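Local coordinates for methyl-coenzyme M reductase subunit beta (PDB 1E6Y), which serves as the beta subunit of methyl-coenzyme M reductase I, the nickel F430 enzyme that releases methane from methyl-coenzyme M with coenzyme B as reductant, at residues L88-V91 with D92-D95; A155-G158 with S159-Q162; D258-I261 with G262-I265; V268-R271 with A272-G276; F422-P425 with I426-V429. All coordinates share one frame; numbering follows the deposited sequence.

Contact 1: L88-V91 with D92-D95; sequences LVQV and DEGD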
loop_
_atom_site.group_PDB
_atom_site.type_symbol
_atom_site.label_atom_id
_atom_site.label_comp_id
_atom_site.label_asym_id
_atom_site.label_seq_id
_atom_site.Cartn_x
_atom_site.Cartn_y
_atom_site.Cartn_z
ATOM N N LEU E 88 10.629 10.117 32.637
ATOM C CA LEU E 88 9.769 10.562 31.545
ATOM C C LEU E 88 8.794 9.480 31.086
ATOM O O LEU E 88 7.688 9.782 30.639
ATOM C CB LEU E 88 10.623 11.020 30.361
ATOM C CG LEU E 88 11.450 12.283 30.599
ATOM C CD1 LEU E 88 12.447 12.463 29.476
ATOM C CD2 LEU E 88 10.527 13.487 30.702
ATOM N N VAL E 89 9.222 8.222 31.170
ATOM C CA VAL E 89 8.390 7.093 30.766
ATOM C C VAL E 89 7.322 6.759 31.809
ATOM O O VAL E 89 6.196 6.402 31.453
ATOM C CB VAL E 89 9.253 5.831 30.494
ATOM C CG1 VAL E 89 8.363 4.624 30.229
ATOM C CG2 VAL E 89 10.164 6.071 29.305
ATOM N N GLN E 90 7.665 6.899 33.089
ATOM C CA GLN E 90 6.750 6.544 34.174
ATOM C C GLN E 90 5.518 7.446 34.197
ATOM O O GLN E 90 5.541 8.558 33.669
ATOM C CB GLN E 90 7.471 6.603 35.529
ATOM C CG GLN E 90 7.735 8.006 36.048
ATOM C CD GLN E 90 8.187 8.016 37.496
ATOM O OE1 GLN E 90 8.641 7.001 38.029
ATOM N NE2 GLN E 90 8.069 9.169 38.141
ATOM N N VAL E 91 4.422 6.914 34.731
ATOM C CA VAL E 91 3.161 7.638 34.829
ATOM C C VAL E 91 2.864 8.014 36.280
ATOM O O VAL E 91 2.496 9.151 36.565
ATOM C CB VAL E 91 1.989 6.795 34.251
ATOM C CG1 VAL E 91 0.653 7.423 34.611
ATOM C CG2 VAL E 91 2.119 6.661 32.733
ATOM N N ASP E 92 3.003 7.048 37.175
ATOM C CA ASP E 92 2.863 7.289 38.612
ATOM C C ASP E 92 4.181 6.951 39.291
ATOM O O ASP E 92 4.879 6.029 38.876
ATOM C CB ASP E 92 1.740 6.421 39.213
ATOM C CG ASP E 92 0.463 6.456 38.392
ATOM O OD1 ASP E 92 -0.070 7.558 38.150
ATOM O OD2 ASP E 92 0.017 5.374 37.955
ATOM N N GLU E 93 4.521 7.717 40.324
ATOM C CA GLU E 93 5.688 7.422 41.143
ATOM C C GLU E 93 5.543 6.048 41.789
ATOM O O GLU E 93 4.476 5.710 42.313
ATOM C CB GLU E 93 5.855 8.496 42.217
ATOM C CG GLU E 93 6.752 9.663 41.794
ATOM C CD GLU E 93 8.221 9.269 41.663
ATOM O OE1 GLU E 93 8.953 9.955 40.918
ATOM O OE2 GLU E 93 8.647 8.287 42.311
ATOM N N GLY E 94 6.545 5.203 41.571
ATOM C CA GLY E 94 6.519 3.869 42.141
ATOM C C GLY E 94 5.690 2.871 41.355
ATOM O O GLY E 94 5.369 1.796 41.867
ATOM N N ASP E 95 5.344 3.205 40.113
ATOM C CA ASP E 95 4.640 2.251 39.263
ATOM C C ASP E 95 5.588 1.218 38.654
ATOM O O ASP E 95 6.767 1.147 39.014
ATOM C CB ASP E 95 3.816 2.971 38.173
ATOM C CG ASP E 95 4.673 3.679 37.121
ATOM O OD1 ASP E 95 4.087 4.414 36.301
ATOM O OD2 ASP E 95 5.910 3.520 37.095
HETATM O O HOH W 1 8.326 4.262 38.382
#
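Val91 and Asp95 meet where the chain leaves helix 78-89 at Gln90 and folds through a type II beta turn from Asp92 to Asp95, closed by the bond from Asp95 N to Asp92 O at 3.1 Å. The carboxylate of Asp95 turns back toward the start of this bend. Its OD1 accepts two backbone N-H groups. Val91 N reaches OD1 of Asp95 at 3.0 Å, on the syn side and 20° out of the carboxylate plane. Asp92 N also lies 3.0 Å from Asp95 OD1 but comes from above that plane, on the same face. Asp95 CG sits between its own backbone N and carbonyl carbon (chi1 68°), which turns the carboxylate back over the preceding residues. The other oxygen, OD2, bonds to the hydroxyl of Thr97. OD2 also accepts a hydrogen bond from a water that donates to Gln90 OE1 as well, with 2.8 Å from the water oxygen to each acceptor. The amide of Gln90 is thus used at both ends. Its NE2 gives a nearly straight bond to Glu93 OE1, 3.0 Å away. Glu93 OE1 lies in the amide plane, while NE2 stands above the carboxylate plane, and the two planes are 82° apart. The carbonyl of Val91 bonds to Arg27 of a second copy of the subunit. Gly94, with positive phi, takes the third place of the turn, where a type II turn commonly has glycine. The whole is a helix exit followed by a type II beta turn, with the N-H groups of Val91 and Asp92 held by the carboxylate of Asp95.

Contact 2: A155-G158 with S159-Q162; sequences AVWG and SYPQ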
loop_
_atom_site.group_PDB
_atom_site.type_symbol
_atom_site.label_atom_id
_atom_site.label_comp_id
_atom_site.label_asym_id
_atom_site.label_seq_id
_atom_site.Cartn_x
_atom_site.Cartn_y
_atom_site.Cartn_z
ATOM N N ALA E 155 18.270 10.781 15.110
ATOM C CA ALA E 155 19.231 9.803 15.614
ATOM C C ALA E 155 18.481 8.699 16.354
ATOM O O ALA E 155 18.858 7.529 16.288
ATOM C CB ALA E 155 20.236 10.472 16.545
ATOM N N VAL E 156 17.358 9.072 16.963
ATOM C CA VAL E 156 16.525 8.139 17.714
ATOM C C VAL E 156 15.407 7.547 16.847
ATOM O O VAL E 156 15.250 6.328 16.776
ATOM C CB VAL E 156 15.897 8.831 18.955
ATOM C CG1 VAL E 156 15.101 7.828 19.778
ATOM C CG2 VAL E 156 16.985 9.470 19.809
ATOM N N TRP E 157 14.682 8.414 16.142
ATOM C CA TRP E 157 13.459 8.035 15.431
ATOM C C TRP E 157 13.682 7.641 13.969
ATOM O O TRP E 157 12.741 7.223 13.290
ATOM C CB TRP E 157 12.447 9.185 15.472
ATOM C CG TRP E 157 11.835 9.451 16.814
ATOM C CD1 TRP E 157 12.377 10.183 17.830
ATOM C CD2 TRP E 157 10.502 9.125 17.225
ATOM N NE1 TRP E 157 11.460 10.352 18.840
ATOM C CE2 TRP E 157 10.298 9.713 18.496
ATOM C CE3 TRP E 157 9.453 8.396 16.642
ATOM C CZ2 TRP E 157 9.091 9.596 19.194
ATOM C CZ3 TRP E 157 8.251 8.281 17.336
ATOM C CH2 TRP E 157 8.082 8.880 18.599
ATOM N N GLY E 158 14.881 7.891 13.450
ATOM C CA GLY E 158 15.157 7.611 12.050
ATOM C C GLY E 158 14.357 8.471 11.084
ATOM O O GLY E 158 14.290 9.691 11.236
ATOM N N SER E 159 13.715 7.830 10.109
ATOM C CA SER E 159 12.988 8.551 9.065
ATOM C C SER E 159 11.508 8.781 9.358
ATOM O O SER E 159 10.798 9.368 8.542
ATOM C CB SER E 159 13.133 7.838 7.722
ATOM O OG SER E 159 14.263 8.321 7.017
ATOM N N TYR E 160 11.043 8.325 10.518
ATOM C CA TYR E 160 9.680 8.620 10.963
ATOM C C TYR E 160 9.521 10.125 11.212
ATOM O O TYR E 160 10.284 10.706 11.982
ATOM C CB TYR E 160 9.369 7.840 12.246
ATOM C CG TYR E 160 7.911 7.894 12.656
ATOM C CD1 TYR E 160 6.954 7.117 12.002
ATOM C CD2 TYR E 160 7.477 8.760 13.665
ATOM C CE1 TYR E 160 5.600 7.208 12.329
ATOM C CE2 TYR E 160 6.125 8.856 14.004
ATOM C CZ TYR E 160 5.193 8.079 13.331
ATOM O OH TYR E 160 3.861 8.174 13.657
ATOM N N PRO E 161 8.497 10.775 10.608
ATOM C CA PRO E 161 7.288 10.176 10.030
ATOM C C PRO E 161 7.200 10.150 8.498
ATOM O O PRO E 161 6.111 9.960 7.958
ATOM C CB PRO E 161 6.173 11.032 10.623
ATOM C CG PRO E 161 6.787 12.403 10.642
ATOM C CD PRO E 161 8.277 12.200 10.916
ATOM N N GLN E 162 8.312 10.382 7.796
ATOM C CA GLN E 162 8.311 10.201 6.340
ATOM C C GLN E 162 8.055 8.734 6.013
ATOM O O GLN E 162 7.251 8.408 5.139
ATOM C CB GLN E 162 9.637 10.657 5.717
ATOM C CG GLN E 162 9.879 10.192 4.264
ATOM C CD GLN E 162 8.797 10.641 3.280
ATOM O OE1 GLN E 162 8.072 11.606 3.527
ATOM N NE2 GLN E 162 8.692 9.937 2.159
HETATM O O HOH W 2 12.779 11.174 12.957
#
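Trp157 and Tyr160 project from the two ends of a tight turn, as neighbours that extend in the same direction. Their ring planes are only 20° apart, but the rings are slid past each other. The centroid of the Trp157 six-membered ring is 5.7 Å from that of the Tyr160 ring, so there is little overlap. The touch is made at the near corners. Trp157 CE3 comes to 3.6 Å from Tyr160 CD2, and Trp157 CZ3 stands 3.8 Å from the same CD2. Different first torsions produce this alignment. Trp157 CG lies beside its backbone N (chi1 -70°), whereas Tyr160 CG lies beside its carbonyl carbon (chi1 -170°). One face of the Tyr160 ring carries Pro161 CB over its centre, 3.9 Å above the plane. A cis peptide bond precedes that proline. Beneath the rings the chain makes a type II' turn after helix 149-157, and the closing bond from Tyr160 N to Trp157 O is weak. Gly158 holds the second position with positive phi, as glycine often does in a type II' turn. A water donates to Gly158 O and Tyr160 O, at 2.7 Å from its oxygen to each, and ties the two carbonyls together. Other partners lie outside the turn. Tyr160 OH bonds to Leu184 N of a second copy of the subunit, Ser159 OG bonds to Gly59 O, and Lys153 makes a cation-pi contact with Trp157. The rings therefore meet through carbon-carbon dispersion, while the Ser159 and Tyr160 hydroxyls and the Gly158 and Tyr160 carbonyls find their partners outside the ring pair.

Contact 3: D258-I261 with G262-I265; sequences DGTI and GTVI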
loop_
_atom_site.group_PDB
_atom_site.type_symbol
_atom_site.label_atom_id
_atom_site.label_comp_id
_atom_site.label_asym_id
_atom_site.label_seq_id
_atom_site.Cartn_x
_atom_site.Cartn_y
_atom_site.Cartn_z
ATOM N N ASP E 258 19.321 -42.184 17.108
ATOM C CA ASP E 258 19.408 -42.732 15.757
ATOM C C ASP E 258 18.168 -42.411 14.925
ATOM O O ASP E 258 18.039 -42.873 13.792
ATOM C CB ASP E 258 19.586 -44.254 15.816
ATOM C CG ASP E 258 20.880 -44.670 16.493
ATOM O OD1 ASP E 258 20.817 -45.417 17.492
ATOM O OD2 ASP E 258 21.961 -44.259 16.025
ATOM N N GLY E 259 17.282 -41.586 15.475
ATOM C CA GLY E 259 15.971 -41.392 14.879
ATOM C C GLY E 259 15.923 -40.458 13.688
ATOM O O GLY E 259 16.850 -39.687 13.436
ATOM N N THR E 260 14.817 -40.533 12.957
ATOM C CA THR E 260 14.606 -39.746 11.748
ATOM C C THR E 260 13.179 -39.206 11.793
ATOM O O THR E 260 12.413 -39.544 12.699
ATOM C CB THR E 260 14.752 -40.625 10.484
ATOM O OG1 THR E 260 13.751 -41.651 10.501
ATOM C CG2 THR E 260 16.132 -41.281 10.432
ATOM N N ILE E 261 12.804 -38.413 10.791
ATOM C CA ILE E 261 11.408 -38.018 10.618
ATOM C C ILE E 261 10.506 -39.257 10.589
ATOM O O ILE E 261 9.449 -39.279 11.222
ATOM C CB ILE E 261 11.211 -37.215 9.305
ATOM C CG1 ILE E 261 12.005 -35.906 9.370
ATOM C CG2 ILE E 261 9.728 -36.926 9.078
ATOM C CD1 ILE E 261 12.115 -35.185 8.040
ATOM N N GLY E 262 10.980 -40.309 9.924
ATOM C CA GLY E 262 10.211 -41.536 9.796
ATOM C C GLY E 262 9.963 -42.284 11.094
ATOM O O GLY E 262 8.859 -42.773 11.323
ATOM N N THR E 263 10.981 -42.384 11.945
ATOM C CA THR E 263 10.838 -43.115 13.205
ATOM C C THR E 263 10.019 -42.334 14.234
ATOM O O THR E 263 9.363 -42.930 15.091
ATOM C CB THR E 263 12.207 -43.483 13.823
ATOM O OG1 THR E 263 12.959 -42.293 14.089
ATOM C CG2 THR E 263 12.994 -44.382 12.874
ATOM N N VAL E 264 10.010 -41.009 14.115
ATOM C CA VAL E 264 9.154 -40.173 14.952
ATOM C C VAL E 264 7.684 -40.475 14.654
ATOM O O VAL E 264 6.855 -40.519 15.561
ATOM C CB VAL E 264 9.437 -38.663 14.721
ATOM C CG1 VAL E 264 8.394 -37.809 15.434
ATOM C CG2 VAL E 264 10.826 -38.315 15.226
ATOM N N ILE E 265 7.389 -40.772 13.392
ATOM C CA ILE E 265 6.042 -41.159 12.990
ATOM C C ILE E 265 5.620 -42.470 13.654
ATOM O O ILE E 265 4.498 -42.584 14.146
ATOM C CB ILE E 265 5.941 -41.269 11.445
ATOM C CG1 ILE E 265 5.912 -39.861 10.846
ATOM C CG2 ILE E 265 4.682 -42.028 11.032
ATOM C CD1 ILE E 265 6.325 -39.792 9.409
#
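Thr260 and Thr263 form a capping box at the start of helix 261-274, with Thr260 as the N-cap. Thr263 shows how it works. Its CB stands 4.0 Å from Thr260 N and carries two branches with different tasks. The hydroxyl branch reaches back before the helix. OG1 lies between the backbone N and the carbonyl carbon of Thr263 (chi1 60°), where it receives Thr260 N at 2.8 Å in a nearly straight bond of 169°. The same OG1 rests close against Gly259 CA, and it is also hydrogen-bonded to Asn255 OD1 of the preceding helix. The methyl branch, CG2, turns the other way and lies 3.7 Å from Thr260 OG1. The second half of the box runs in reverse, with Thr263 N donating to Thr260 OG1 at 3.2 Å. That hydroxyl also bonds to Ile107 O of the gamma subunit, so the cap is built partly at a subunit interface. A valine in place of Thr263 would probably leave Thr260 N and Asn255 OD1 without their hydroxyl partner and let the loop before the helix shift. The gamma subunit bonds to the loop as well, through Arg110 to Gly259 O. Beyond the cap, ordinary helical bonding begins as Val264 N donates to Thr260 O. The apolar side chains of Ile261, Val264 and Ile265 turn to helices 296-318 and 323-339, which bury this first turn. Val264 CG2 stays beside the cap, packed against the carbonyl oxygen of its own bonding partner: it lies 3.2 Å from Thr260 O.

Contact 4: V268-R271 with A272-G276; sequences VVRR and AIEAG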
loop_
_atom_site.group_PDB
_atom_site.type_symbol
_atom_site.label_atom_id
_atom_site.label_comp_id
_atom_site.label_asym_id
_atom_site.label_seq_id
_atom_site.Cartn_x
_atom_site.Cartn_y
_atom_site.Cartn_z
ATOM N N VAL E 268 4.713 -41.588 17.178
ATOM C CA VAL E 268 3.459 -40.846 17.243
ATOM C C VAL E 268 2.259 -41.767 17.052
ATOM O O VAL E 268 1.296 -41.702 17.819
ATOM C CB VAL E 268 3.423 -39.707 16.183
ATOM C CG1 VAL E 268 2.023 -39.102 16.084
ATOM C CG2 VAL E 268 4.429 -38.626 16.553
ATOM N N VAL E 269 2.339 -42.662 16.071
ATOM C CA VAL E 269 1.231 -43.569 15.791
ATOM C C VAL E 269 1.063 -44.608 16.904
ATOM O O VAL E 269 -0.052 -44.833 17.378
ATOM C CB VAL E 269 1.411 -44.284 14.428
ATOM C CG1 VAL E 269 0.210 -45.173 14.136
ATOM C CG2 VAL E 269 1.573 -43.253 13.317
ATOM N N ARG E 270 2.178 -45.154 17.385
ATOM C CA ARG E 270 2.159 -46.148 18.457
ATOM C C ARG E 270 1.478 -45.568 19.695
ATOM O O ARG E 270 0.509 -46.113 20.212
ATOM C CB ARG E 270 3.574 -46.591 18.834
ATOM C CG ARG E 270 3.590 -47.641 19.943
ATOM C CD ARG E 270 4.972 -47.944 20.454
ATOM N NE ARG E 270 5.643 -46.900 21.215
ATOM C CZ ARG E 270 6.708 -46.213 20.813
ATOM N NH1 ARG E 270 7.234 -46.476 19.624
ATOM N NH2 ARG E 270 7.256 -45.286 21.590
ATOM N N ARG E 271 1.960 -44.383 20.098
ATOM C CA ARG E 271 1.378 -43.723 21.273
ATOM C C ARG E 271 -0.062 -43.309 21.131
ATOM O O ARG E 271 -0.867 -43.407 22.070
ATOM C CB ARG E 271 2.264 -42.518 21.630
ATOM C CG ARG E 271 3.623 -42.984 22.160
ATOM C CD ARG E 271 4.600 -41.836 22.156
ATOM N NE ARG E 271 5.943 -42.078 22.633
ATOM C CZ ARG E 271 6.354 -42.181 23.889
ATOM N NH1 ARG E 271 7.621 -42.372 24.215
ATOM N NH2 ARG E 271 5.457 -42.091 24.871
ATOM N N ALA E 272 -0.440 -42.887 19.926
ATOM C CA ALA E 272 -1.829 -42.514 19.658
ATOM C C ALA E 272 -2.761 -43.723 19.761
ATOM O O ALA E 272 -3.888 -43.604 20.241
ATOM C CB ALA E 272 -1.950 -41.875 18.281
ATOM N N ILE E 273 -2.274 -44.885 19.326
ATOM C CA ILE E 273 -3.036 -46.130 19.417
ATOM C C ILE E 273 -3.144 -46.605 20.866
ATOM O O ILE E 273 -4.225 -46.971 21.327
ATOM C CB ILE E 273 -2.394 -47.247 18.554
ATOM C CG1 ILE E 273 -2.559 -46.912 17.068
ATOM C CG2 ILE E 273 -3.046 -48.595 18.852
ATOM C CD1 ILE E 273 -1.728 -47.773 16.147
ATOM N N GLU E 274 -2.034 -46.533 21.595
ATOM C CA GLU E 274 -2.009 -46.916 23.006
ATOM C C GLU E 274 -2.959 -46.064 23.840
ATOM O O GLU E 274 -3.606 -46.565 24.757
ATOM C CB GLU E 274 -0.589 -46.797 23.563
ATOM C CG GLU E 274 0.357 -47.898 23.102
ATOM C CD GLU E 274 1.820 -47.593 23.393
ATOM O OE1 GLU E 274 2.144 -46.436 23.742
ATOM O OE2 GLU E 274 2.657 -48.505 23.231
ATOM N N ALA E 275 -3.072 -44.787 23.486
ATOM C CA ALA E 275 -3.938 -43.861 24.213
ATOM C C ALA E 275 -5.407 -43.976 23.803
ATOM O O ALA E 275 -6.279 -43.358 24.418
ATOM C CB ALA E 275 -3.447 -42.430 24.017
ATOM N N GLY E 276 -5.678 -44.756 22.760
ATOM C CA GLY E 276 -7.039 -44.914 22.277
ATOM C C GLY E 276 -7.539 -43.732 21.462
ATOM O O GLY E 276 -8.734 -43.625 21.186
HETATM O O HOH W 3 5.523 -45.898 24.385
#
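Val269 and Ile273 form the packed side of the last turns of helix 261-274, while Arg270 and Glu274 make a looser polar link. On the packed side Val269 CG1 touches Ile273 CD1 at 3.8 Å, one helical turn apart. Ile273 CG1 also lies close over the carbonyl oxygen of Val269, which accepts from Ile273 N at 3.0 Å. Ala272 adds its CB, 3.3 Å from Val268 O. Outside, Tyr2 of the gamma subunit packs on Val269 and Ile273, while Ile278 of strand 278-283 meets Ala272 and Ile273. Between Arg270 and Glu274 the hold is weaker. The two extend alongside each other in one direction, but their salt bridge is long, 3.9 Å from Arg270 NE to Glu274 OE2. That oxygen lies at the edge of the guanidinium, near its plane, and the carboxylate plane is turned 60° from it. The oxygen comes nearer to a methylene carbon, 3.5 Å from Arg270 CG to Glu274 OE2. A water bridges Arg270 NE and Glu274 OE1 through two weak bonds. The stronger mate of both arginines is Glu254 on helix 247-255, which takes Arg270 NH2 and Arg271 NH1. The backbone leaves the helix at Gly276, which has phi 77° and donates its N to Ile273 O at 3.0 Å. This positive-phi glycine marks a Schellman motif, a common C-terminal end of an alpha helix.

Contact 5: F422-P425 with I426-V429; sequences FREP and IKAV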
loop_
_atom_site.group_PDB
_atom_site.type_symbol
_atom_site.label_atom_id
_atom_site.label_comp_id
_atom_site.label_asym_id
_atom_site.label_seq_id
_atom_site.Cartn_x
_atom_site.Cartn_y
_atom_site.Cartn_z
ATOM N N PHE E 422 10.181 -14.894 29.905
ATOM C CA PHE E 422 10.442 -14.993 28.473
ATOM C C PHE E 422 11.392 -16.148 28.169
ATOM O O PHE E 422 11.164 -16.912 27.230
ATOM C CB PHE E 422 11.040 -13.682 27.946
ATOM C CG PHE E 422 10.025 -12.594 27.706
ATOM C CD1 PHE E 422 8.910 -12.459 28.526
ATOM C CD2 PHE E 422 10.206 -11.678 26.675
ATOM C CE1 PHE E 422 7.991 -11.428 28.323
ATOM C CE2 PHE E 422 9.292 -10.646 26.465
ATOM C CZ PHE E 422 8.184 -10.522 27.291
ATOM N N ARG E 423 12.434 -16.298 28.984
ATOM C CA ARG E 423 13.432 -17.337 28.731
ATOM C C ARG E 423 12.955 -18.699 29.220
ATOM O O ARG E 423 13.386 -19.730 28.688
ATOM C CB ARG E 423 14.794 -17.000 29.315
ATOM C CG ARG E 423 14.836 -16.924 30.835
ATOM C CD ARG E 423 16.267 -17.219 31.307
ATOM N NE ARG E 423 16.300 -17.010 32.753
ATOM C CZ ARG E 423 16.627 -15.861 33.344
ATOM N NH1 ARG E 423 16.604 -15.785 34.670
ATOM N NH2 ARG E 423 16.996 -14.804 32.637
ATOM N N GLU E 424 12.068 -18.722 30.212
ATOM C CA GLU E 424 11.534 -19.986 30.717
ATOM C C GLU E 424 10.010 -19.993 30.766
ATOM O O GLU E 424 9.410 -20.016 31.842
ATOM C CB GLU E 424 12.110 -20.290 32.102
ATOM C CG GLU E 424 13.611 -20.525 32.100
ATOM C CD GLU E 424 14.104 -21.171 33.373
ATOM O OE1 GLU E 424 14.221 -20.460 34.394
ATOM O OE2 GLU E 424 14.393 -22.386 33.349
ATOM N N PRO E 425 9.360 -20.002 29.589
ATOM C CA PRO E 425 7.918 -19.757 29.483
ATOM C C PRO E 425 7.051 -20.897 30.010
ATOM O O PRO E 425 5.946 -20.658 30.491
ATOM C CB PRO E 425 7.705 -19.517 27.990
ATOM C CG PRO E 425 8.813 -20.270 27.338
ATOM C CD PRO E 425 9.992 -20.105 28.258
ATOM N N ILE E 426 7.556 -22.128 29.936
ATOM C CA ILE E 426 6.824 -23.283 30.453
ATOM C C ILE E 426 6.760 -23.229 31.979
ATOM O O ILE E 426 5.698 -23.422 32.574
ATOM C CB ILE E 426 7.479 -24.620 30.032
ATOM C CG1 ILE E 426 7.662 -24.667 28.513
ATOM C CG2 ILE E 426 6.613 -25.786 30.491
ATOM C CD1 ILE E 426 8.345 -25.927 28.011
ATOM N N LYS E 427 7.902 -22.943 32.601
ATOM C CA LYS E 427 7.972 -22.731 34.043
ATOM C C LYS E 427 7.115 -21.544 34.479
ATOM O O LYS E 427 6.505 -21.571 35.548
ATOM C CB LYS E 427 9.422 -22.508 34.474
ATOM C CG LYS E 427 10.282 -23.763 34.428
ATOM C CD LYS E 427 11.651 -23.520 35.045
ATOM C CE LYS E 427 12.514 -24.771 34.970
ATOM N NZ LYS E 427 13.922 -24.495 35.383
ATOM N N ALA E 428 7.060 -20.514 33.637
ATOM C CA ALA E 428 6.213 -19.349 33.883
ATOM C C ALA E 428 4.738 -19.743 33.924
ATOM O O ALA E 428 4.014 -19.382 34.854
ATOM C CB ALA E 428 6.443 -18.296 32.799
ATOM N N VAL E 429 4.307 -20.508 32.926
ATOM C CA VAL E 429 2.916 -20.930 32.823
ATOM C C VAL E 429 2.527 -21.900 33.940
ATOM O O VAL E 429 1.411 -21.839 34.456
ATOM C CB VAL E 429 2.632 -21.575 31.445
ATOM C CG1 VAL E 429 1.240 -22.180 31.420
ATOM C CG2 VAL E 429 2.762 -20.529 30.348
#
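Glu424 and Lys427 make the salt bridge that forms the first shell here, with Lys427 NZ 3.0 Å from Glu424 OE2. The ammonium comes to the syn side of that oxygen, 30° out of the carboxylate plane. The lysine chain passes over the acid at a slant, with CD and CE of Lys427 each 3.4 Å from Glu424 OE2. Lys427 is extended beyond CG, with CG anti to its carbonyl carbon (chi1 -72°), and this carries NZ back over the start of the helix. The next shell is the backbone of the first helical turn, which brings residues three apart onto one side. Glu424 is the N-cap of helix 425-429, and Pro425 opens the first turn, where a missing N-H costs no helical bond. Ala428 N donates to Glu424 O at 3.0 Å in the carbonyl plane, and Val429 N donates to Pro425 O at 2.9 Å. Val429 CG2 presses on that same oxygen of Pro425. Farther out, helix 204-221 packs on Pro425 and Ile426, and Leu14 of strand 13-19 meets Ile426 and Lys427. An alanine in place of Glu424 would remove the carboxylate and is likely to leave the ammonium of Lys427 without this mate and freer to swing. A negative group at the N-terminal end of a helix probably also gains from the helix dipole, so the pair may combine neutralisation with a favourable place for the acid.

From the N terminus the five contacts come in series, and none nests in or crosses another. Contact 1 closes the turn after helix 78-89, and contact 2 the turn after helix 149-157, both in the N-terminal part of the subunit; their centres are about 25 Å apart. Contacts 3 and 4 then mark the start and the end of helix 261-274, with centres about 15 Å apart, and lie on the opposite side of the chain's centre from contacts 1 and 2. Contact 5 joins short helices 420-423 and 425-429 near the C terminus. It sits closest to the chain's centre, about 28 Å from the centres of both contacts 3 and 4.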